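Local coordinates for putative membrane protein (Corynebacterium diphtheriae NCTC 13129, PDB 3C8I) that is of unknown function but is probably membrane-anchored, the crystallised C-terminal part, probably soluble, carrying the DUF3239 family domain, at residues W47-R52 with S122-K127; P58-D63 with T69-V74. All coordinates share one frame; numbering follows the deposited sequence.

Contact 1: residues W47-R52 with S122-K127; sequences WALATR and SKNLNK
Leu49 drives the end of its side chain against the aliphatic base of Asn124, near the C-terminal part of helix 115-124. Its CD1 lies 3.8 Å from Asn124 CB, and the second methyl, CD2, is close behind at 4.1 Å from the same CB. With both methyls on one carbon, the isobutyl fork straddles the root of Asn124, and the two side chains cross at about a right angle. Leu49 CG stands beside its backbone N, anti to the carbonyl carbon (chi1 -54°), which carries the fork off the strand toward the helix.

This buried side is tight; the Lys127 side is looser and partly open to solvent, its CB staying 4.3 Å from Leu49 CD1 while the rest of the chain leads away. The amide of Asn124 takes no part in the apolar touch; its ND2 bonds back to Thr120 O. A backbone bond of 2.9 Å joins Lys127 N to Asn124 O, and Lys127 occupies the N-cap position, just before helix 128-132. Leu49 also packs on Met32 and Leu34 of strand 29-36 and on Val131, so it joins the face of the antiparallel sheet to both helix 115-124 and helix 128-132.

Contact 2: residues P58-D63 with T69-V74; sequences PGIEGD and TRIPAV
No flat group enters the meeting of Ile60 with Thr69 and Ile71, which is made by aliphatic ends alone. The planar guanidinium of Arg70, between the two residues of the strand side that touch the loop, is turned to other partners away from the contact, making a cation-pi contact with Trp118 and a salt bridge to Glu110.

At the centre, Ile60 and Ile71 reach toward each other tip to tip. Ile71 CD1 lies equally near two atoms of its partner, 3.7 Å from Ile60 CD1 and 3.7 Å from Ile60 CG1, so it nestles against the last bond of that chain. The CB of Ile71 leaves the strand without facing the loop, and the bend about its outer torsion (chi2 -61°) brings the terminal methyl nearer.

Segment 58-63 belongs to the long connection between strands 47-54 and 70-80, which are not neighbours: strands 16-24 and 29-36 lie between them in the antiparallel sheet. Here the connection folds back over residues 69-71, which lead along strand 70-80, and Ile60 and Thr69 both touch Ile21 of strand 16-24.

Thr69 offers its methyl, CG2 being 4.1 Å from Ile60 CD1. Its OG1 is engaged instead with Thr64 O in the intervening loop, a bond that helps to hold the carbon branch facing the isoleucine, while Thr64 OG1 in turn bonds Gly59 O, next to Ile60.

Overall arrangement
Contact 2 is nested within the chain loop closed by contact 1, and both rest on the same antiparallel sheet. Their centres are 16 Å apart, and their nearest atoms approach to about 6 Å without touching. Strand 47-54, which supplies one side of contact 1, leads through the loop containing residues 58-63 to strand 70-80, which supplies one side of contact 2. Both segments earlier in the chain also reach another copy of the protein: Arg52 NH1 bonds Trp98 O of the second subunit, and Pro58 packs on Thr55 of that subunit. The function is not established, so neither contact can be assigned to a site.

Contact 1: residues W47-R52 with S122-K127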
loop_
_atom_site.group_PDB
_atom_site.type_symbol
_atom_site.label_atom_id
_atom_site.label_comp_id
_atom_site.label_asym_id
_atom_site.label_seq_id
_atom_site.Cartn_x
_atom_site.Cartn_y
_atom_site.Cartn_z
ATOM N N TRP B 47 -7.835 13.595 19.728
ATOM C CA TRP B 47 -6.411 13.482 19.444
ATOM C C TRP B 47 -5.952 12.044 19.361
ATOM O O TRP B 47 -6.426 11.186 20.088
ATOM C CB TRP B 47 -5.568 14.227 20.483
ATOM C CG TRP B 47 -5.740 15.715 20.456
ATOM C CD1 TRP B 47 -6.208 16.497 21.473
ATOM C CD2 TRP B 47 -5.449 16.609 19.368
ATOM N NE1 TRP B 47 -6.229 17.816 21.085
ATOM C CE2 TRP B 47 -5.764 17.912 19.802
ATOM C CE3 TRP B 47 -4.961 16.435 18.079
ATOM C CZ2 TRP B 47 -5.608 19.029 18.985
ATOM C CZ3 TRP B 47 -4.800 17.550 17.272
ATOM C CH2 TRP B 47 -5.115 18.826 17.734
ATOM N N ALA B 48 -4.999 11.804 18.475
ATOM C CA ALA B 48 -4.370 10.508 18.318
ATOM C C ALA B 48 -2.917 10.682 17.861
ATOM O O ALA B 48 -2.513 11.763 17.382
ATOM C CB ALA B 48 -5.156 9.638 17.322
ATOM N N LEU B 49 -2.153 9.617 18.022
ATOM C CA LEU B 49 -0.769 9.545 17.585
ATOM C C LEU B 49 -0.710 8.643 16.366
ATOM O O LEU B 49 -1.253 7.533 16.380
ATOM C CB LEU B 49 0.105 8.966 18.700
ATOM C CG LEU B 49 -0.015 9.707 20.037
ATOM C CD1 LEU B 49 0.631 8.906 21.160
ATOM C CD2 LEU B 49 0.554 11.162 19.912
ATOM N N ALA B 50 -0.061 9.120 15.307
ATOM C CA ALA B 50 0.082 8.350 14.073
ATOM C C ALA B 50 1.561 8.242 13.764
ATOM O O ALA B 50 2.255 9.243 13.755
ATOM C CB ALA B 50 -0.680 9.054 12.898
ATOM N N THR B 51 2.053 7.050 13.475
ATOM C CA THR B 51 3.445 6.901 13.124
ATOM C C THR B 51 3.667 6.500 11.680
ATOM O O THR B 51 2.788 5.934 11.017
ATOM C CB THR B 51 4.188 5.887 14.058
ATOM O OG1 THR B 51 3.558 4.609 13.974
ATOM C CG2 THR B 51 4.279 6.408 15.519
ATOM N N ARG B 52 4.864 6.793 11.189
ATOM C CA ARG B 52 5.235 6.477 9.829
ATOM C C ARG B 52 6.732 6.289 9.707
ATOM O O ARG B 52 7.509 7.106 10.187
ATOM C CB ARG B 52 4.818 7.610 8.896
ATOM C CG ARG B 52 5.128 7.370 7.450
ATOM C CD ARG B 52 4.631 8.522 6.563
ATOM N NE ARG B 52 4.909 8.270 5.150
ATOM C CZ ARG B 52 4.266 8.824 4.127
ATOM N NH1 ARG B 52 3.313 9.719 4.346
ATOM N NH2 ARG B 52 4.599 8.503 2.868
ATOM N N SER B 122 5.549 15.749 22.304
ATOM C CA SER B 122 6.794 15.458 23.011
ATOM C C SER B 122 6.562 14.528 24.194
ATOM O O SER B 122 7.304 13.571 24.388
ATOM C CB SER B 122 7.452 16.745 23.490
ATOM O OG SER B 122 7.777 17.566 22.378
ATOM N N LYS B 123 5.513 14.799 24.961
ATOM C CA LYS B 123 5.180 13.964 26.126
ATOM C C LYS B 123 4.760 12.554 25.785
ATOM O O LYS B 123 4.733 11.706 26.664
ATOM C CB LYS B 123 4.094 14.630 26.975
ATOM C CG LYS B 123 4.661 15.548 28.013
ATOM C CD LYS B 123 3.805 16.785 28.266
ATOM C CE LYS B 123 4.349 17.983 27.494
ATOM N NZ LYS B 123 3.279 18.924 27.022
ATOM N N ASN B 124 4.437 12.294 24.513
ATOM C CA ASN B 124 3.953 10.986 24.096
ATOM C C ASN B 124 4.887 10.249 23.141
ATOM O O ASN B 124 4.549 9.164 22.670
ATOM C CB ASN B 124 2.550 11.138 23.502
ATOM C CG ASN B 124 1.490 11.421 24.577
ATOM O OD1 ASN B 124 1.132 10.524 25.338
ATOM N ND2 ASN B 124 0.994 12.654 24.637
ATOM N N LEU B 125 6.071 10.805 22.886
ATOM C CA LEU B 125 7.048 10.139 22.015
ATOM C C LEU B 125 7.368 8.753 22.505
ATOM O O LEU B 125 7.618 7.841 21.704
ATOM C CB LEU B 125 8.373 10.905 21.932
ATOM C CG LEU B 125 8.705 11.868 20.807
ATOM C CD1 LEU B 125 10.256 11.981 20.729
ATOM C CD2 LEU B 125 8.056 11.545 19.415
ATOM N N ASN B 126 7.397 8.617 23.835
ATOM C CA ASN B 126 7.682 7.340 24.485
ATOM C C ASN B 126 6.601 6.278 24.299
ATOM O O ASN B 126 6.857 5.095 24.531
ATOM C CB ASN B 126 8.067 7.530 25.987
ATOM C CG ASN B 126 6.999 8.272 26.817
ATOM O OD1 ASN B 126 5.797 8.136 26.592
ATOM N ND2 ASN B 126 7.457 9.036 27.821
ATOM N N LYS B 127 5.415 6.666 23.809
ATOM C CA LYS B 127 4.355 5.684 23.498
ATOM C C LYS B 127 4.511 5.005 22.135
ATOM O O LYS B 127 3.611 4.280 21.717
ATOM C CB LYS B 127 2.952 6.310 23.605
ATOM C CG LYS B 127 2.609 6.848 24.984
ATOM C CD LYS B 127 1.104 7.032 25.179
ATOM C CE LYS B 127 0.741 7.570 26.579
ATOM N NZ LYS B 127 1.692 7.192 27.704
#

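Contact 2: residues P58-D63 with T69-V74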
loop_
_atom_site.group_PDB
_atom_site.type_symbol
_atom_site.label_atom_id
_atom_site.label_comp_id
_atom_site.label_asym_id
_atom_site.label_seq_id
_atom_site.Cartn_x
_atom_site.Cartn_y
_atom_site.Cartn_z
ATOM N N PRO B 58 14.505 16.066 3.555
ATOM C CA PRO B 58 15.459 17.135 3.311
ATOM C C PRO B 58 15.722 17.965 4.562
ATOM O O PRO B 58 14.776 18.350 5.243
ATOM C CB PRO B 58 14.770 17.974 2.235
ATOM C CG PRO B 58 13.963 17.016 1.488
ATOM C CD PRO B 58 13.470 16.032 2.508
ATOM N N GLY B 59 16.991 18.230 4.855
ATOM C CA GLY B 59 17.360 18.963 6.062
ATOM C C GLY B 59 17.654 18.067 7.254
ATOM O O GLY B 59 18.393 18.454 8.138
ATOM N N ILE B 60 17.081 16.866 7.294
ATOM C CA ILE B 60 17.275 15.960 8.425
ATOM C C ILE B 60 18.351 14.924 8.109
ATOM O O ILE B 60 18.086 13.834 7.604
ATOM C CB ILE B 60 15.955 15.253 8.840
ATOM C CG1 ILE B 60 14.784 16.242 8.912
ATOM C CG2 ILE B 60 16.115 14.547 10.153
ATOM C CD1 ILE B 60 15.000 17.441 9.778
ATOM N N GLU B 61 19.581 15.286 8.431
ATOM C CA GLU B 61 20.738 14.436 8.229
ATOM C C GLU B 61 21.704 14.715 9.373
ATOM O O GLU B 61 21.823 15.857 9.820
ATOM C CB GLU B 61 21.437 14.772 6.903
ATOM C CG GLU B 61 20.643 14.424 5.636
ATOM C CD GLU B 61 21.457 14.612 4.345
ATOM O OE1 GLU B 61 22.429 15.414 4.338
ATOM O OE2 GLU B 61 21.116 13.956 3.330
ATOM N N GLY B 62 22.372 13.669 9.848
ATOM C CA GLY B 62 23.436 13.804 10.823
ATOM C C GLY B 62 22.997 14.286 12.192
ATOM O O GLY B 62 22.367 13.549 12.947
ATOM N N ASP B 63 23.336 15.533 12.511
ATOM C CA ASP B 63 23.149 16.058 13.870
ATOM C C ASP B 63 21.664 16.343 14.156
ATOM O O ASP B 63 21.262 16.391 15.319
ATOM C CB ASP B 63 23.989 17.335 14.080
ATOM C CG ASP B 63 24.953 17.237 15.264
ATOM O OD1 ASP B 63 24.845 16.311 16.115
ATOM O OD2 ASP B 63 25.843 18.115 15.338
ATOM N N THR B 69 13.734 15.529 17.217
ATOM C CA THR B 69 13.740 16.595 16.210
ATOM C C THR B 69 12.336 16.885 15.731
ATOM O O THR B 69 11.611 15.973 15.326
ATOM C CB THR B 69 14.605 16.242 14.969
ATOM O OG1 THR B 69 15.989 16.183 15.339
ATOM C CG2 THR B 69 14.422 17.282 13.876
ATOM N N ARG B 70 11.962 18.159 15.739
ATOM C CA ARG B 70 10.648 18.575 15.278
ATOM C C ARG B 70 10.531 18.607 13.738
ATOM O O ARG B 70 11.438 19.074 13.040
ATOM C CB ARG B 70 10.318 19.953 15.800
ATOM C CG ARG B 70 10.248 20.084 17.300
ATOM C CD ARG B 70 9.937 21.562 17.624
ATOM N NE ARG B 70 9.375 21.740 18.970
ATOM C CZ ARG B 70 8.698 22.822 19.381
ATOM N NH1 ARG B 70 8.467 23.854 18.559
ATOM N NH2 ARG B 70 8.230 22.864 20.623
ATOM N N ILE B 71 9.405 18.105 13.244
ATOM C CA ILE B 71 9.103 17.984 11.816
ATOM C C ILE B 71 7.681 18.504 11.593
ATOM O O ILE B 71 6.725 17.796 11.840
ATOM C CB ILE B 71 9.133 16.505 11.307
ATOM C CG1 ILE B 71 10.471 15.807 11.583
ATOM C CG2 ILE B 71 8.802 16.444 9.793
ATOM C CD1 ILE B 71 11.664 16.449 10.906
ATOM N N PRO B 72 7.535 19.737 11.103
ATOM C CA PRO B 72 6.202 20.201 10.734
ATOM C C PRO B 72 5.620 19.342 9.598
ATOM O O PRO B 72 6.320 19.047 8.637
ATOM C CB PRO B 72 6.447 21.633 10.260
ATOM C CG PRO B 72 7.776 21.973 10.738
ATOM C CD PRO B 72 8.561 20.749 10.855
ATOM N N ALA B 73 4.347 18.973 9.701
ATOM C CA ALA B 73 3.747 17.977 8.833
ATOM C C ALA B 73 2.319 18.376 8.472
ATOM O O ALA B 73 1.766 19.355 9.024
ATOM C CB ALA B 73 3.772 16.576 9.524
ATOM N N VAL B 74 1.745 17.663 7.517
ATOM C CA VAL B 74 0.311 17.713 7.273
ATOM C C VAL B 74 -0.243 16.298 7.142
ATOM O O VAL B 74 0.483 15.366 6.757
ATOM C CB VAL B 74 -0.107 18.576 6.027
ATOM C CG1 VAL B 74 0.492 19.992 6.105
ATOM C CG2 VAL B 74 0.214 17.872 4.701
#